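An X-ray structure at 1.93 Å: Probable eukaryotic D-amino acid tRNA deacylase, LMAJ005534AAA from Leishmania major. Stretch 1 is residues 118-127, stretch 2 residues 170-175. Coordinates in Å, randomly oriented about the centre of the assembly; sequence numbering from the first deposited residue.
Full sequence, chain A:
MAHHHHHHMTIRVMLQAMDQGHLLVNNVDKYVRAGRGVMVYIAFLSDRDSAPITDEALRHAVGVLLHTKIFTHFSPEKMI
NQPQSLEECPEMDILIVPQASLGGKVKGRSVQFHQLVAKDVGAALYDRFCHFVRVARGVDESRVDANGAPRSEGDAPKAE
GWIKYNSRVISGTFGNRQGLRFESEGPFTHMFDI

Stretch 1 118-127: AKDVGAALYD
Stretch 2 170-175: ISGTFG

This is a small, mostly apolar contact in which one face of a helix receives a phenylalanine ring from a loop, with a single tyrosine hydrogen bond pinning the loop where it leaves its strand. Residues 119-127 are helical, phi/psi near -65/-42, with Ala118 at the N-cap (-55/158) and i to i-4 bonds such as Ala123 N to Lys119 O at 2.8 Å. Ser171 ends the extended segment (-141/144); Gly172, Thr173 and Phe174 continue at -66/156, -78/118 and -59/134, and Gly175 turns to 86/-8, a positive phi that favours glycine. The register is set by Ala123 and Phe174, their CA atoms 6.5 Å apart.

Phe174 points toward the helix with chi1 t (-166°) and chi2 73°. Its ring lies close to the helix backbone at Gly122 and Ala123: Ala123 CA sits 3.7 Å from the ring centroid, over the face, Ala123 CB is 3.5 Å from Phe174 CE2, and Gly122 C is 3.7 Å from Phe174 CZ.

One turn on from Gly122, Tyr126 also points across, chi1 t (174°), chi2 71°. Tyr126 OH donates to Gly172 O at 2.8 Å, near the ring plane, while Tyr126 CD2 packs 3.7 Å from Phe174 CD1; the two rings meet obliquely, planes at 33° and centroids 5.5 Å apart.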

# COMPACT_ATOMS: atom_id res chain seq x y z
N ALA A 118 -21.07 -5.68 -5.10
CA ALA A 118 -21.12 -6.63 -6.21
C ALA A 118 -20.20 -6.19 -7.36
O ALA A 118 -19.83 -5.01 -7.47
CB ALA A 118 -22.55 -6.76 -6.68
N LYS A 119 -19.82 -7.16 -8.18
CA LYS A 119 -18.87 -6.97 -9.25
C LYS A 119 -19.28 -5.86 -10.22
O LYS A 119 -18.49 -4.98 -10.53
CB LYS A 119 -18.69 -8.29 -10.00
CG LYS A 119 -17.53 -8.33 -10.98
CD LYS A 119 -17.42 -9.73 -11.62
CE LYS A 119 -16.04 -9.97 -12.26
NZ LYS A 119 -16.13 -10.39 -13.72
N ASP A 120 -20.51 -5.91 -10.70
CA ASP A 120 -20.96 -4.98 -11.74
C ASP A 120 -21.18 -3.57 -11.20
O ASP A 120 -20.98 -2.59 -11.90
CB ASP A 120 -22.24 -5.50 -12.41
CG ASP A 120 -21.99 -6.69 -13.35
OD1 ASP A 120 -20.81 -7.12 -13.51
OD2 ASP A 120 -22.91 -7.26 -13.97
N VAL A 121 -21.57 -3.48 -9.94
CA VAL A 121 -21.72 -2.23 -9.25
C VAL A 121 -20.35 -1.58 -9.06
O VAL A 121 -20.19 -0.39 -9.28
CB VAL A 121 -22.38 -2.45 -7.84
CG1 VAL A 121 -22.44 -1.14 -7.06
CG2 VAL A 121 -23.77 -3.03 -8.00
N GLY A 122 -19.37 -2.39 -8.65
CA GLY A 122 -18.00 -1.94 -8.46
C GLY A 122 -17.34 -1.54 -9.77
O GLY A 122 -16.59 -0.57 -9.80
N ALA A 123 -17.60 -2.29 -10.83
CA ALA A 123 -17.10 -1.95 -12.15
C ALA A 123 -17.60 -0.57 -12.60
O ALA A 123 -16.84 0.23 -13.14
CB ALA A 123 -17.53 -3.04 -13.18
N ALA A 124 -18.89 -0.32 -12.37
CA ALA A 124 -19.53 0.93 -12.76
C ALA A 124 -19.00 2.11 -11.96
O ALA A 124 -18.69 3.16 -12.52
CB ALA A 124 -21.03 0.84 -12.61
N LEU A 125 -18.91 1.93 -10.64
CA LEU A 125 -18.39 2.98 -9.76
C LEU A 125 -16.92 3.27 -10.08
O LEU A 125 -16.50 4.43 -10.10
CB LEU A 125 -18.56 2.60 -8.29
CG LEU A 125 -20.01 2.53 -7.74
CD1 LEU A 125 -20.05 1.84 -6.40
CD2 LEU A 125 -20.58 3.92 -7.61
N TYR A 126 -16.16 2.22 -10.35
CA TYR A 126 -14.72 2.35 -10.62
C TYR A 126 -14.48 3.13 -11.90
O TYR A 126 -13.65 4.04 -11.97
CB TYR A 126 -14.06 0.98 -10.78
CG TYR A 126 -12.61 1.05 -11.20
CD1 TYR A 126 -11.63 1.50 -10.32
CD2 TYR A 126 -12.21 0.66 -12.47
CE1 TYR A 126 -10.30 1.59 -10.69
CE2 TYR A 126 -10.88 0.73 -12.84
CZ TYR A 126 -9.93 1.20 -11.96
OH TYR A 126 -8.59 1.26 -12.33
N ASP A 127 -15.21 2.72 -12.93
CA ASP A 127 -15.17 3.41 -14.20
C ASP A 127 -15.55 4.89 -14.07
O ASP A 127 -14.91 5.77 -14.65
CB ASP A 127 -16.10 2.70 -15.17
CG ASP A 127 -15.97 3.20 -16.58
OD1 ASP A 127 -14.91 2.95 -17.18
OD2 ASP A 127 -16.86 3.86 -17.15
N ILE A 170 -3.56 7.38 -14.81
CA ILE A 170 -3.41 6.00 -15.22
C ILE A 170 -4.27 5.17 -14.30
O ILE A 170 -4.34 5.44 -13.12
CB ILE A 170 -1.92 5.53 -15.11
CG1 ILE A 170 -0.97 6.50 -15.82
CG2 ILE A 170 -1.78 4.13 -15.67
CD1 ILE A 170 -1.31 6.80 -17.31
N SER A 171 -4.95 4.17 -14.87
CA SER A 171 -5.84 3.31 -14.10
C SER A 171 -5.77 1.85 -14.55
O SER A 171 -5.62 1.54 -15.75
CB SER A 171 -7.28 3.85 -14.18
OG SER A 171 -7.67 4.07 -15.52
N GLY A 172 -5.88 0.95 -13.58
CA GLY A 172 -5.89 -0.47 -13.84
C GLY A 172 -7.10 -0.92 -14.60
O GLY A 172 -8.14 -0.26 -14.64
N THR A 173 -6.95 -2.05 -15.27
CA THR A 173 -8.06 -2.71 -15.96
C THR A 173 -8.85 -3.42 -14.89
O THR A 173 -8.29 -4.28 -14.19
CB THR A 173 -7.46 -3.69 -16.99
OG1 THR A 173 -6.65 -2.95 -17.93
CG2 THR A 173 -8.55 -4.36 -17.86
N PHE A 174 -10.12 -3.04 -14.73
CA PHE A 174 -10.97 -3.64 -13.72
C PHE A 174 -11.08 -5.15 -13.93
O PHE A 174 -11.32 -5.61 -15.06
CB PHE A 174 -12.37 -3.05 -13.78
CG PHE A 174 -13.20 -3.38 -12.55
CD1 PHE A 174 -12.92 -2.75 -11.35
CD2 PHE A 174 -14.19 -4.34 -12.60
CE1 PHE A 174 -13.65 -3.05 -10.21
CE2 PHE A 174 -14.93 -4.65 -11.46
CZ PHE A 174 -14.66 -4.00 -10.27
N GLY A 175 -10.95 -5.91 -12.85
CA GLY A 175 -11.10 -7.36 -12.88
C GLY A 175 -9.81 -8.06 -13.26
O GLY A 175 -9.76 -9.28 -13.19